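Local coordinates for regulatory protein SdiA (Escherichia coli, PDB 4LFU), which activates transcription of the ftsQAZ cell-division genes and acts as a LuxR-type quorum-sensing receptor that binds acyl-homoserine lactone autoinducers from other bacteria, at residues A[74-77]-A[78-81]; A[105-108]-A[109-113]. All coordinates share one frame; numbering follows the deposited sequence.

Contact 1 (A[74-77]-A[78-81]); sequences KNFL and AIDP
The carbonyl oxygen Phe76 O accepts a hydrogen bond from the backbone N of Ile79, 3.3 Å away. The donor stands above the carbonyl plane, 67° out of it, and not on a lone pair. Other groups crowd the same oxygen. Asp80 N lies 3.0 Å from Phe76 O, and Asp80 CB comes within 3.2 Å of it. Ile79 CG1 sits between its own backbone N and carbonyl carbon (chi1 67°), and this brings it alongside Phe76 O. Beyond it, Ile79 CD1 meets Phe76 CD1 at 3.9 Å. The two side chains lie side by side and point the same way, and the methyl meets the ring obliquely. Weaker bonds of the same three-residue spacing occur before and after: Ala78 N to Asn75 O, and Asp80 N to Leu77 O at 3.4 Å.

The turn follows a Schellman motif that ends helix 65-73 in the autoinducer-binding domain. Asn75, with positive phi, is the residue that leaves the helix. Its CG is anti to the backbone N (chi1 -170°), and its OD1 rests 3.6 Å from Ala78 CB at the surface. On the preceding side, Lys74 CB lies over one face of the Phe76 ring, toward the rim. The ring itself is buried and also touches Tyr70 and helix 104-112.

The carboxylate of Asp80 turns to partners outside the turn. OD1 is hydrogen-bonded to Tyr71 OH and to a bound tetraethylene glycol, and OD2 accepts from Val82 N. Bonds on both oxygens limit how the carboxylate can turn. Asp80 is probably the aspartate that in relatives of this family accepts from the amide N-H of the autoinducer, and the glycol is consistent with a place in that pocket.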
ATOM      1  N   LYS A  74       9.357  -8.982 -27.771  1.00 28.25           N
ATOM      2  CA  LYS A  74       9.983  -7.674 -27.998  1.00 27.73           C
ATOM      3  C   LYS A  74      10.427  -6.991 -26.711  1.00 27.92           C
ATOM      4  O   LYS A  74      10.984  -5.916 -26.760  1.00 28.58           O
ATOM      5  CB  LYS A  74       9.062  -6.752 -28.808  1.00 27.79           C
ATOM      6  CG  LYS A  74       8.697  -7.273 -30.189  1.00 27.82           C
ATOM      7  CD  LYS A  74       9.914  -7.255 -31.102  1.00 30.75           C
ATOM      8  CE  LYS A  74       9.677  -8.098 -32.336  1.00 33.21           C
ATOM      9  NZ  LYS A  74      10.919  -8.145 -33.150  1.00 35.81           N
ATOM     10  N   ASN A  75      10.175  -7.610 -25.557  1.00 28.05           N
ATOM     11  CA  ASN A  75      10.513  -7.028 -24.246  1.00 27.53           C
ATOM     12  C   ASN A  75       9.870  -5.657 -24.067  1.00 26.68           C
ATOM     13  O   ASN A  75      10.493  -4.727 -23.577  1.00 26.76           O
ATOM     14  CB  ASN A  75      12.039  -7.010 -24.006  1.00 28.40           C
ATOM     15  CG  ASN A  75      12.441  -6.643 -22.542  1.00 30.53           C
ATOM     16  OD1 ASN A  75      13.500  -6.050 -22.329  1.00 33.31           O
ATOM     17  ND2 ASN A  75      11.615  -7.006 -21.552  1.00 30.90           N
ATOM     18  N   PHE A  76       8.605  -5.546 -24.467  1.00 25.68           N
ATOM     19  CA  PHE A  76       7.867  -4.304 -24.309  1.00 24.96           C
ATOM     20  C   PHE A  76       7.623  -3.990 -22.852  1.00 25.30           C
ATOM     21  O   PHE A  76       7.223  -2.895 -22.540  1.00 25.35           O
ATOM     22  CB  PHE A  76       6.526  -4.333 -25.056  1.00 24.09           C
ATOM     23  CG  PHE A  76       6.643  -4.226 -26.562  1.00 23.24           C
ATOM     24  CD1 PHE A  76       7.759  -3.643 -27.165  1.00 23.84           C
ATOM     25  CD2 PHE A  76       5.604  -4.666 -27.378  1.00 21.83           C
ATOM     26  CE1 PHE A  76       7.839  -3.519 -28.577  1.00 22.98           C
ATOM     27  CE2 PHE A  76       5.676  -4.550 -28.787  1.00 21.73           C
ATOM     28  CZ  PHE A  76       6.801  -3.980 -29.373  1.00 22.09           C
ATOM     29  N   LEU A  77       7.843  -4.956 -21.962  1.00 26.97           N
ATOM     30  CA  LEU A  77       7.600  -4.754 -20.518  1.00 27.52           C
ATOM     31  C   LEU A  77       8.544  -3.688 -19.955  1.00 27.73           C
ATOM     32  O   LEU A  77       8.131  -2.843 -19.149  1.00 27.09           O
ATOM     33  CB  LEU A  77       7.698  -6.086 -19.738  1.00 27.30           C
ATOM     34  CG  LEU A  77       7.604  -6.052 -18.200  1.00 28.05           C
ATOM     35  CD1 LEU A  77       6.225  -5.554 -17.727  1.00 25.01           C
ATOM     36  CD2 LEU A  77       7.939  -7.437 -17.585  1.00 27.24           C
ATOM     37  N   ALA A  78       9.793  -3.723 -20.430  1.00 28.04           N
ATOM     38  CA  ALA A  78      10.831  -2.723 -20.094  1.00 28.92           C
ATOM     39  C   ALA A  78      10.470  -1.263 -20.412  1.00 29.18           C
ATOM     40  O   ALA A  78      10.914  -0.349 -19.706  1.00 29.68           O
ATOM     41  CB  ALA A  78      12.173  -3.076 -20.774  1.00 28.25           C
ATOM     42  N   ILE A  79       9.692  -1.045 -21.474  1.00 28.81           N
ATOM     43  CA  ILE A  79       9.310   0.318 -21.893  1.00 28.28           C
ATOM     44  C   ILE A  79       7.835   0.680 -21.634  1.00 28.46           C
ATOM     45  O   ILE A  79       7.424   1.813 -21.868  1.00 28.68           O
ATOM     46  CB  ILE A  79       9.650   0.552 -23.400  1.00 28.09           C
ATOM     47  CG1 ILE A  79       8.778  -0.340 -24.320  1.00 26.43           C
ATOM     48  CG2 ILE A  79      11.139   0.340 -23.619  1.00 27.99           C
ATOM     49  CD1 ILE A  79       9.143  -0.287 -25.826  1.00 27.91           C
ATOM     50  N   ASP A  80       7.039  -0.282 -21.165  1.00 28.93           N
ATOM     51  CA  ASP A  80       5.584  -0.102 -21.075  1.00 29.47           C
ATOM     52  C   ASP A  80       5.182   0.921 -20.006  1.00 30.03           C
ATOM     53  O   ASP A  80       5.259   0.635 -18.813  1.00 30.42           O
ATOM     54  CB  ASP A  80       4.875  -1.429 -20.863  1.00 29.29           C
ATOM     55  CG  ASP A  80       3.372  -1.321 -20.996  1.00 30.08           C
ATOM     56  OD1 ASP A  80       2.687  -2.364 -20.928  1.00 31.60           O
ATOM     57  OD2 ASP A  80       2.856  -0.205 -21.165  1.00 30.84           O
ATOM     58  N   PRO A  81       4.702   2.105 -20.447  1.00 30.22           N
ATOM     59  CA  PRO A  81       4.464   3.234 -19.536  1.00 30.29           C
ATOM     60  C   PRO A  81       3.188   3.072 -18.714  1.00 30.19           C
ATOM     61  O   PRO A  81       2.989   3.759 -17.707  1.00 30.12           O
ATOM     62  CB  PRO A  81       4.340   4.424 -20.489  1.00 30.59           C
ATOM     63  CG  PRO A  81       3.900   3.825 -21.806  1.00 30.08           C
ATOM     64  CD  PRO A  81       4.329   2.415 -21.845  1.00 29.48           C
TER

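Contact 2 (A[105-108]-A[109-113]); sequences PLWE and AARAH
Helix 104-112 of the autoinducer-binding domain carries this contact along nearly its whole length, and the side chains of Trp107 and Arg111, one turn apart, lie side by side on it. Arg111 CD sits over one face of the indole, 3.6 Å from the centroid of the six-membered ring. This is a CH-pi contact, and the methylene is offset toward the rim. Its nearest ring atom is Trp107 CE2, at 3.4 Å. With CG anti to the backbone N (chi1 177°), the indole stands out from the helix and leans toward its C-terminal end, beneath Arg111 CD. The arginine chain bends at chi3 (65°), just where CD meets the ring. The guanidinium meets Trp107 CZ2 obliquely, its plane turned 28° from that of the indole.

Underneath, regular helical bonds hold the two residues in step. Arg111 N donates to Trp107 O at 3.0 Å. Ala110 N donates to Leu106 O, and the bonds from Ala109 N to Pro105 O and from Ala112 N to Glu108 O complete the set. At the end of the helix, His113 ND1 donates to Ala109 O at 2.6 Å, with the oxygen close to the plane of the imidazole. The bond from His113 ND1 implies a proton on that nitrogen. The His113 ring also packs edge-to-face with Trp67.

Outside the helix, Trp107 NE1 is hydrogen-bonded to Asp97 OD1, which restrains the turn of the indole. For Arg111, the ring meets the chain through a methylene next to the charged group, whose polarised C-H probably strengthens the contact with the indole.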
ATOM      1  N   PRO A 105       8.157   1.816 -30.098  1.00 29.21           N
ATOM      2  CA  PRO A 105       7.919   0.476 -30.652  1.00 29.09           C
ATOM      3  C   PRO A 105       6.617  -0.161 -30.180  1.00 28.99           C
ATOM      4  O   PRO A 105       5.955  -0.830 -30.963  1.00 28.99           O
ATOM      5  CB  PRO A 105       9.128  -0.335 -30.146  1.00 29.17           C
ATOM      6  CG  PRO A 105      10.196   0.671 -29.982  1.00 28.35           C
ATOM      7  CD  PRO A 105       9.467   1.862 -29.404  1.00 29.23           C
ATOM      8  N   LEU A 106       6.242   0.069 -28.921  1.00 29.36           N
ATOM      9  CA  LEU A 106       5.009  -0.499 -28.351  1.00 29.30           C
ATOM     10  C   LEU A 106       3.765   0.144 -28.971  1.00 28.68           C
ATOM     11  O   LEU A 106       2.810  -0.544 -29.339  1.00 28.75           O
ATOM     12  CB  LEU A 106       4.983  -0.299 -26.817  1.00 29.41           C
ATOM     13  CG  LEU A 106       4.189  -1.211 -25.864  1.00 30.10           C
ATOM     14  CD1 LEU A 106       3.800  -0.439 -24.591  1.00 29.33           C
ATOM     15  CD2 LEU A 106       2.971  -1.889 -26.483  1.00 26.94           C
ATOM     16  N   TRP A 107       3.785   1.467 -29.043  1.00 28.72           N
ATOM     17  CA  TRP A 107       2.698   2.276 -29.603  1.00 29.05           C
ATOM     18  C   TRP A 107       2.480   1.922 -31.082  1.00 29.37           C
ATOM     19  O   TRP A 107       1.343   1.769 -31.513  1.00 28.99           O
ATOM     20  CB  TRP A 107       3.043   3.761 -29.387  1.00 29.09           C
ATOM     21  CG  TRP A 107       2.091   4.843 -29.945  1.00 30.38           C
ATOM     22  CD1 TRP A 107       1.011   5.412 -29.305  1.00 29.57           C
ATOM     23  CD2 TRP A 107       2.195   5.512 -31.218  1.00 30.47           C
ATOM     24  NE1 TRP A 107       0.431   6.371 -30.103  1.00 30.22           N
ATOM     25  CE2 TRP A 107       1.124   6.449 -31.288  1.00 31.66           C
ATOM     26  CE3 TRP A 107       3.075   5.403 -32.308  1.00 30.58           C
ATOM     27  CZ2 TRP A 107       0.919   7.287 -32.407  1.00 29.92           C
ATOM     28  CZ3 TRP A 107       2.861   6.224 -33.433  1.00 29.68           C
ATOM     29  CH2 TRP A 107       1.788   7.153 -33.465  1.00 30.17           C
ATOM     30  N   GLU A 108       3.577   1.755 -31.836  1.00 29.90           N
ATOM     31  CA  GLU A 108       3.507   1.393 -33.270  1.00 31.35           C
ATOM     32  C   GLU A 108       2.982  -0.004 -33.498  1.00 29.55           C
ATOM     33  O   GLU A 108       2.093  -0.194 -34.313  1.00 29.88           O
ATOM     34  CB  GLU A 108       4.874   1.549 -33.969  1.00 31.27           C
ATOM     35  CG  GLU A 108       5.309   3.011 -34.122  1.00 34.50           C
ATOM     36  CD  GLU A 108       6.628   3.186 -34.848  1.00 35.87           C
ATOM     37  OE1 GLU A 108       7.073   2.244 -35.577  1.00 40.18           O
ATOM     38  OE2 GLU A 108       7.216   4.289 -34.692  1.00 41.10           O
ATOM     39  N   ALA A 109       3.525  -0.981 -32.772  1.00 28.65           N
ATOM     40  CA  ALA A 109       2.983  -2.344 -32.784  1.00 26.88           C
ATOM     41  C   ALA A 109       1.498  -2.377 -32.418  1.00 26.09           C
ATOM     42  O   ALA A 109       0.722  -3.012 -33.102  1.00 25.71           O
ATOM     43  CB  ALA A 109       3.788  -3.249 -31.857  1.00 26.54           C
ATOM     44  N   ALA A 110       1.104  -1.698 -31.340  1.00 25.68           N
ATOM     45  CA  ALA A 110      -0.305  -1.710 -30.894  1.00 25.60           C
ATOM     46  C   ALA A 110      -1.279  -1.090 -31.904  1.00 25.66           C
ATOM     47  O   ALA A 110      -2.315  -1.675 -32.202  1.00 26.13           O
ATOM     48  CB  ALA A 110      -0.461  -1.037 -29.510  1.00 24.63           C
ATOM     49  N   ARG A 111      -0.961   0.100 -32.397  1.00 26.27           N
ATOM     50  CA  ARG A 111      -1.775   0.765 -33.421  1.00 27.35           C
ATOM     51  C   ARG A 111      -1.839   0.002 -34.752  1.00 27.77           C
ATOM     52  O   ARG A 111      -2.880   0.034 -35.428  1.00 28.49           O
ATOM     53  CB  ARG A 111      -1.257   2.176 -33.677  1.00 28.08           C
ATOM     54  CG  ARG A 111      -1.478   3.145 -32.532  1.00 28.92           C
ATOM     55  CD  ARG A 111      -1.108   4.534 -32.965  1.00 34.47           C
ATOM     56  NE  ARG A 111      -1.996   5.023 -34.023  1.00 39.40           N
ATOM     57  CZ  ARG A 111      -3.120   5.713 -33.819  1.00 42.32           C
ATOM     58  NH1 ARG A 111      -3.527   6.030 -32.586  1.00 43.09           N
ATOM     59  NH2 ARG A 111      -3.847   6.082 -34.863  1.00 45.26           N
ATOM     60  N   ALA A 112      -0.751  -0.687 -35.114  1.00 27.50           N
ATOM     61  CA  ALA A 112      -0.715  -1.509 -36.345  1.00 27.78           C
ATOM     62  C   ALA A 112      -1.607  -2.744 -36.237  1.00 28.10           C
ATOM     63  O   ALA A 112      -2.049  -3.276 -37.246  1.00 28.90           O
ATOM     64  CB  ALA A 112       0.712  -1.919 -36.689  1.00 27.19           C
ATOM     65  N   HIS A 113      -1.881  -3.208 -35.018  1.00 27.24           N
ATOM     66  CA  HIS A 113      -2.738  -4.370 -34.844  1.00 26.54           C
ATOM     67  C   HIS A 113      -4.177  -3.980 -34.552  1.00 27.42           C
ATOM     68  O   HIS A 113      -5.061  -4.847 -34.380  1.00 27.41           O
ATOM     69  CB  HIS A 113      -2.166  -5.294 -33.763  1.00 26.17           C
ATOM     70  CG  HIS A 113      -0.907  -5.982 -34.186  1.00 25.47           C
ATOM     71  ND1 HIS A 113       0.312  -5.339 -34.228  1.00 23.08           N
ATOM     72  CD2 HIS A 113      -0.687  -7.240 -34.635  1.00 25.09           C
ATOM     73  CE1 HIS A 113       1.234  -6.181 -34.655  1.00 25.08           C
ATOM     74  NE2 HIS A 113       0.655  -7.341 -34.907  1.00 25.99           N
TER

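After helix 65-73 the chain forms the turn of contact 1 (74-81). It then runs through strand 92-94 and its flanking loops before reaching contact 2 (105-113) on helix 104-112. The two are in series: each closes locally, and neither nests in nor crosses the other. Their centres lie 12 Å apart, and they meet where side chains of the turn pack on the helix, partly against its backbone. Phe76 CZ lies 3.6 Å from Pro105 O, and Phe76 CE2 lies 3.8 Å from Ala109 CB. Asp80 OD2 packs against Leu106 CD1 at 3.6 Å. The turn after helix 65-73 is thus joined to helix 104-112 within the autoinducer-binding domain.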